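PDB 5XSW: chitinase from Thermococcus chitonophagus, which probably hydrolyses internal beta-1,4 linkages of chitin, this chain being the C-terminal part of a longer protein. Local coordinates for residues N126-Y140 against D430-W442. Residues are numbered along the deposited sequence; the frame is centred on the assembly and turned at random.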
loop_
_atom_site.group_PDB
_atom_site.type_symbol
_atom_site.label_atom_id
_atom_site.label_comp_id
_atom_site.label_asym_id
_atom_site.label_seq_id
_atom_site.Cartn_x
_atom_site.Cartn_y
_atom_site.Cartn_z
ATOM N N ASN A 126 29.003 -28.087 -19.247
ATOM C CA ASN A 126 28.793 -29.364 -19.895
ATOM C C ASN A 126 28.415 -30.457 -18.920
ATOM O O ASN A 126 28.980 -31.543 -18.954
ATOM C CB ASN A 126 30.031 -29.746 -20.725
ATOM C CG ASN A 126 30.162 -28.889 -22.000
ATOM O OD1 ASN A 126 29.151 -28.462 -22.603
ATOM N ND2 ASN A 126 31.403 -28.623 -22.407
ATOM N N PHE A 127 27.415 -30.189 -18.081
ATOM C CA PHE A 127 26.846 -31.243 -17.262
ATOM C C PHE A 127 26.109 -32.276 -18.094
ATOM O O PHE A 127 25.734 -32.036 -19.245
ATOM C CB PHE A 127 25.874 -30.663 -16.208
ATOM C CG PHE A 127 24.780 -29.785 -16.808
ATOM C CD1 PHE A 127 23.581 -30.325 -17.234
ATOM C CD2 PHE A 127 24.981 -28.403 -16.940
ATOM C CE1 PHE A 127 22.565 -29.499 -17.771
ATOM C CE2 PHE A 127 23.976 -27.581 -17.486
ATOM C CZ PHE A 127 22.784 -28.137 -17.898
ATOM N N THR A 128 25.854 -33.425 -17.489
ATOM C CA THR A 128 25.187 -34.535 -18.169
ATOM C C THR A 128 23.874 -34.898 -17.508
ATOM O O THR A 128 23.544 -34.345 -16.463
ATOM C CB THR A 128 26.096 -35.810 -18.152
ATOM O OG1 THR A 128 26.102 -36.337 -16.827
ATOM C CG2 THR A 128 27.530 -35.449 -18.522
ATOM N N LEU A 129 23.160 -35.877 -18.054
ATOM C CA LEU A 129 21.841 -36.239 -17.530
ATOM C C LEU A 129 21.901 -36.683 -16.070
ATOM O O LEU A 129 20.984 -36.394 -15.264
ATOM C CB LEU A 129 21.205 -37.337 -18.387
ATOM C CG LEU A 129 19.796 -37.814 -18.069
ATOM C CD1 LEU A 129 18.841 -36.595 -18.178
ATOM C CD2 LEU A 129 19.330 -38.919 -19.006
ATOM N N SER A 130 22.979 -37.390 -15.727
ATOM C CA SER A 130 23.201 -37.860 -14.358
ATOM C C SER A 130 23.492 -36.719 -13.416
ATOM O O SER A 130 23.318 -36.863 -12.233
ATOM C CB SER A 130 24.390 -38.853 -14.287
ATOM O OG SER A 130 24.116 -39.953 -15.117
ATOM N N ASP A 131 23.989 -35.608 -13.938
ATOM C CA ASP A 131 24.202 -34.445 -13.129
ATOM C C ASP A 131 22.831 -33.770 -12.783
ATOM O O ASP A 131 22.784 -32.881 -11.940
ATOM C CB ASP A 131 25.106 -33.433 -13.827
ATOM C CG ASP A 131 26.547 -33.926 -13.939
ATOM O OD1 ASP A 131 26.938 -34.700 -13.061
ATOM O OD2 ASP A 131 27.260 -33.519 -14.884
ATOM N N LEU A 132 21.766 -34.204 -13.440
ATOM C CA LEU A 132 20.443 -33.619 -13.218
ATOM C C LEU A 132 19.581 -34.529 -12.407
ATOM O O LEU A 132 18.819 -34.061 -11.599
ATOM C CB LEU A 132 19.717 -33.308 -14.561
ATOM C CG LEU A 132 20.365 -32.262 -15.445
ATOM C CD1 LEU A 132 19.683 -32.201 -16.842
ATOM C CD2 LEU A 132 20.361 -30.850 -14.814
ATOM N N ILE A 133 19.632 -35.830 -12.670
ATOM C CA ILE A 133 18.709 -36.774 -12.053
ATOM C C ILE A 133 19.464 -37.741 -11.145
ATOM O O ILE A 133 20.204 -38.601 -11.611
ATOM C CB ILE A 133 17.918 -37.555 -13.092
ATOM C CG1 ILE A 133 17.151 -36.584 -14.032
ATOM C CG2 ILE A 133 17.009 -38.580 -12.410
ATOM C CD1 ILE A 133 16.134 -37.279 -14.951
ATOM N N ALA A 134 19.282 -37.586 -9.843
ATOM C CA ALA A 134 20.006 -38.404 -8.870
ATOM C C ALA A 134 19.505 -39.830 -8.923
ATOM O O ALA A 134 20.268 -40.783 -8.868
ATOM C CB ALA A 134 19.832 -37.833 -7.448
ATOM N N ASP A 135 18.195 -39.978 -9.031
ATOM C CA ASP A 135 17.591 -41.272 -8.845
ATOM C C ASP A 135 16.388 -41.403 -9.767
ATOM O O ASP A 135 15.248 -41.094 -9.398
ATOM C CB ASP A 135 17.241 -41.439 -7.359
ATOM C CG ASP A 135 16.407 -42.692 -7.055
ATOM O OD1 ASP A 135 16.157 -43.522 -7.939
ATOM O OD2 ASP A 135 16.007 -42.842 -5.872
ATOM N N PRO A 136 16.630 -41.925 -10.973
ATOM C CA PRO A 136 15.571 -42.001 -11.973
ATOM C C PRO A 136 14.304 -42.722 -11.570
ATOM O O PRO A 136 13.226 -42.316 -12.011
ATOM C CB PRO A 136 16.255 -42.756 -13.139
ATOM C CG PRO A 136 17.637 -42.360 -13.031
ATOM C CD PRO A 136 17.939 -42.294 -11.545
ATOM N N LYS A 137 14.393 -43.793 -10.798
ATOM C CA LYS A 137 13.193 -44.527 -10.455
ATOM C C LYS A 137 12.240 -43.653 -9.608
ATOM O O LYS A 137 11.002 -43.709 -9.746
ATOM C CB LYS A 137 13.548 -45.797 -9.685
ATOM C CG LYS A 137 12.317 -46.571 -9.220
ATOM C CD LYS A 137 12.532 -48.086 -9.246
ATOM C CE LYS A 137 12.360 -48.695 -7.855
ATOM N NZ LYS A 137 13.395 -48.201 -6.882
ATOM N N SER A 138 12.834 -42.915 -8.681
ATOM C CA SER A 138 12.077 -41.998 -7.834
ATOM C C SER A 138 11.621 -40.757 -8.653
ATOM O O SER A 138 10.483 -40.328 -8.557
ATOM C CB SER A 138 12.917 -41.604 -6.633
ATOM O OG SER A 138 12.213 -40.670 -5.814
ATOM N N TYR A 139 12.499 -40.243 -9.503
ATOM C CA TYR A 139 12.213 -39.054 -10.278
ATOM C C TYR A 139 10.971 -39.251 -11.156
ATOM O O TYR A 139 10.158 -38.328 -11.228
ATOM C CB TYR A 139 13.442 -38.671 -11.101
ATOM C CG TYR A 139 13.412 -37.365 -11.903
ATOM C CD1 TYR A 139 12.814 -37.314 -13.175
ATOM C CD2 TYR A 139 14.071 -36.218 -11.435
ATOM C CE1 TYR A 139 12.839 -36.117 -13.959
ATOM C CE2 TYR A 139 14.089 -35.040 -12.192
ATOM C CZ TYR A 139 13.457 -35.017 -13.450
ATOM O OH TYR A 139 13.508 -33.883 -14.196
ATOM N N TYR A 140 10.780 -40.448 -11.747
ATOM C CA TYR A 140 9.681 -40.679 -12.707
ATOM C C TYR A 140 8.557 -41.473 -12.124
ATOM O O TYR A 140 7.609 -41.770 -12.813
ATOM C CB TYR A 140 10.171 -41.382 -14.001
ATOM C CG TYR A 140 11.117 -40.564 -14.821
ATOM C CD1 TYR A 140 10.664 -39.478 -15.579
ATOM C CD2 TYR A 140 12.478 -40.861 -14.862
ATOM C CE1 TYR A 140 11.543 -38.718 -16.346
ATOM C CE2 TYR A 140 13.383 -40.063 -15.598
ATOM C CZ TYR A 140 12.899 -39.006 -16.353
ATOM O OH TYR A 140 13.750 -38.221 -17.102
ATOM N N ASP A 430 22.640 -23.014 -19.820
ATOM C CA ASP A 430 22.415 -24.152 -18.920
ATOM C C ASP A 430 20.965 -24.640 -18.906
ATOM O O ASP A 430 20.699 -25.841 -18.926
ATOM C CB ASP A 430 22.808 -23.786 -17.491
ATOM C CG ASP A 430 24.323 -23.800 -17.259
ATOM O OD1 ASP A 430 25.114 -24.179 -18.183
ATOM O OD2 ASP A 430 24.712 -23.441 -16.123
ATOM N N VAL A 431 20.015 -23.696 -18.866
ATOM C CA VAL A 431 18.587 -24.077 -18.876
ATOM C C VAL A 431 18.241 -24.810 -20.158
ATOM O O VAL A 431 17.552 -25.846 -20.170
ATOM C CB VAL A 431 17.682 -22.797 -18.731
ATOM C CG1 VAL A 431 16.214 -23.097 -19.110
ATOM C CG2 VAL A 431 17.818 -22.208 -17.293
ATOM N N LYS A 432 18.707 -24.263 -21.285
ATOM C CA LYS A 432 18.428 -24.959 -22.568
ATOM C C LYS A 432 19.068 -26.346 -22.643
ATOM O O LYS A 432 18.444 -27.346 -23.110
ATOM C CB LYS A 432 18.914 -24.117 -23.765
ATOM C CG LYS A 432 18.545 -24.808 -25.100
ATOM C CD LYS A 432 18.579 -23.877 -26.253
ATOM C CE LYS A 432 17.907 -24.532 -27.477
ATOM N NZ LYS A 432 17.769 -23.469 -28.528
ATOM N N ARG A 433 20.317 -26.428 -22.172
ATOM C CA ARG A 433 20.973 -27.757 -22.134
ATOM C C ARG A 433 20.213 -28.712 -21.249
ATOM O O ARG A 433 19.988 -29.882 -21.605
ATOM C CB ARG A 433 22.437 -27.653 -21.652
ATOM C CG ARG A 433 23.150 -29.022 -21.661
ATOM C CD ARG A 433 24.633 -28.914 -21.310
ATOM N NE ARG A 433 25.272 -30.235 -21.173
ATOM C CZ ARG A 433 25.836 -30.908 -22.178
ATOM N NH1 ARG A 433 25.852 -30.392 -23.403
ATOM N NH2 ARG A 433 26.394 -32.093 -21.955
ATOM N N ALA A 434 19.758 -28.225 -20.082
ATOM C CA ALA A 434 18.983 -29.122 -19.218
ATOM C C ALA A 434 17.664 -29.539 -19.881
ATOM O O ALA A 434 17.210 -30.698 -19.803
ATOM C CB ALA A 434 18.719 -28.414 -17.805
ATOM N N TYR A 435 17.004 -28.563 -20.498
ATOM C CA TYR A 435 15.780 -28.897 -21.242
ATOM C C TYR A 435 16.047 -30.039 -22.307
ATOM O O TYR A 435 15.337 -31.055 -22.395
ATOM C CB TYR A 435 15.246 -27.635 -21.922
ATOM C CG TYR A 435 14.197 -27.951 -22.936
ATOM C CD1 TYR A 435 12.845 -28.030 -22.559
ATOM C CD2 TYR A 435 14.551 -28.235 -24.275
ATOM C CE1 TYR A 435 11.870 -28.365 -23.469
ATOM C CE2 TYR A 435 13.582 -28.589 -25.190
ATOM C CZ TYR A 435 12.248 -28.649 -24.785
ATOM O OH TYR A 435 11.266 -28.977 -25.687
ATOM N N ASP A 436 17.097 -29.833 -23.087
ATOM C CA ASP A 436 17.488 -30.814 -24.143
ATOM C C ASP A 436 17.705 -32.208 -23.542
ATOM O O ASP A 436 17.094 -33.182 -24.004
ATOM C CB ASP A 436 18.744 -30.320 -24.881
ATOM C CG ASP A 436 18.464 -29.144 -25.781
ATOM O OD1 ASP A 436 17.292 -29.041 -26.216
ATOM O OD2 ASP A 436 19.393 -28.325 -26.036
ATOM N N LEU A 437 18.485 -32.316 -22.456
ATOM C CA LEU A 437 18.698 -33.638 -21.870
ATOM C C LEU A 437 17.463 -34.257 -21.290
ATOM O O LEU A 437 17.218 -35.476 -21.387
ATOM C CB LEU A 437 19.796 -33.575 -20.777
ATOM C CG LEU A 437 21.118 -33.039 -21.355
ATOM C CD1 LEU A 437 22.219 -32.761 -20.281
ATOM C CD2 LEU A 437 21.635 -34.018 -22.449
ATOM N N LEU A 438 16.668 -33.435 -20.615
ATOM C CA LEU A 438 15.454 -33.975 -19.985
ATOM C C LEU A 438 14.411 -34.310 -21.008
ATOM O O LEU A 438 13.603 -35.219 -20.793
ATOM C CB LEU A 438 14.885 -32.964 -18.945
ATOM C CG LEU A 438 15.794 -32.751 -17.731
ATOM C CD1 LEU A 438 15.230 -31.608 -16.799
ATOM C CD2 LEU A 438 15.979 -34.045 -16.928
ATOM N N SER A 439 14.428 -33.610 -22.133
ATOM C CA SER A 439 13.391 -33.910 -23.173
ATOM C C SER A 439 13.486 -35.335 -23.734
ATOM O O SER A 439 12.486 -35.897 -24.173
ATOM C CB SER A 439 13.469 -32.925 -24.332
ATOM O OG SER A 439 14.693 -32.996 -25.090
ATOM N N GLN A 440 14.686 -35.927 -23.684
ATOM C CA GLN A 440 14.944 -37.231 -24.355
ATOM C C GLN A 440 14.036 -38.301 -23.787
ATOM O O GLN A 440 13.486 -39.107 -24.525
ATOM C CB GLN A 440 16.432 -37.610 -24.233
ATOM C CG GLN A 440 17.340 -36.659 -25.046
ATOM C CD GLN A 440 17.092 -36.747 -26.533
ATOM O OE1 GLN A 440 16.782 -37.828 -27.060
ATOM N NE2 GLN A 440 17.191 -35.601 -27.228
ATOM N N HIS A 441 13.767 -38.251 -22.488
ATOM C CA HIS A 441 12.902 -39.251 -21.851
ATOM C C HIS A 441 11.510 -39.296 -22.494
ATOM O O HIS A 441 10.866 -40.333 -22.490
ATOM C CB HIS A 441 12.809 -38.952 -20.340
ATOM C CG HIS A 441 11.960 -39.909 -19.573
ATOM N ND1 HIS A 441 12.471 -41.049 -18.997
ATOM C CD2 HIS A 441 10.635 -39.911 -19.292
ATOM C CE1 HIS A 441 11.503 -41.713 -18.387
ATOM N NE2 HIS A 441 10.381 -41.039 -18.540
ATOM N N TRP A 442 11.063 -38.177 -23.064
ATOM C CA TRP A 442 9.665 -38.078 -23.513
ATOM C C TRP A 442 9.603 -38.115 -25.041
ATOM O O TRP A 442 8.543 -37.926 -25.622
ATOM C CB TRP A 442 8.987 -36.763 -23.007
ATOM C CG TRP A 442 9.121 -36.567 -21.499
ATOM C CD1 TRP A 442 9.924 -35.685 -20.878
ATOM C CD2 TRP A 442 8.455 -37.307 -20.476
ATOM N NE1 TRP A 442 9.808 -35.805 -19.509
ATOM C CE2 TRP A 442 8.921 -36.803 -19.231
ATOM C CE3 TRP A 442 7.537 -38.365 -20.481
ATOM C CZ2 TRP A 442 8.513 -37.321 -18.007
ATOM C CZ3 TRP A 442 7.097 -38.867 -19.262
ATOM C CH2 TRP A 442 7.588 -38.336 -18.025
HETATM O O HOH W 1 12.741 -35.970 -18.113
#
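Arg433 and Phe127 hold one end of this contact, in which the largely irregular segment 126-140, running into the short helix 136-139, packs against the C-terminal part of helix 421-439 in the mostly helical part of the chain. The arginine grips Phe127 O side-on: NE donates from 2.7 Å in the carbonyl plane, and NH2 reaches the same oxygen at 2.8 Å, tilted 34° from that plane. Its extended chain, CG anti to the backbone N (chi1 -178°), carries CD over one face of the Phe127 ring in a CH-pi contact. The ring's edge meets the helix backbone, Phe127 CZ lying 3.3 Å from Asp430 O. With an alanine at Arg433, Phe127 O is likely to lose both donors and the ring its cover from CD.

Beyond the ring, Leu132 CD1 nestles against Ala434 CB and Leu438 CG, while Leu438 CD2 meets Ile133 CD1 at 3.8 Å. At the other end Tyr140 and His441 stack face to face, centroids 3.5 Å apart and planes 7° apart; Trp442 CZ2 approaches the tyrosine's edge.

Further out, Asp452 of the neighbouring helix 449-461 accepts from both Tyr139 OH and Trp442 NE1, and His463 NE2 is hydrogen-bonded to Asp430 OD2. Thr128 N donates to Asp131 OD2. One water joins the segments, accepting from Tyr140 OH at 2.7 Å and donating to Leu438 O at 2.9 Å.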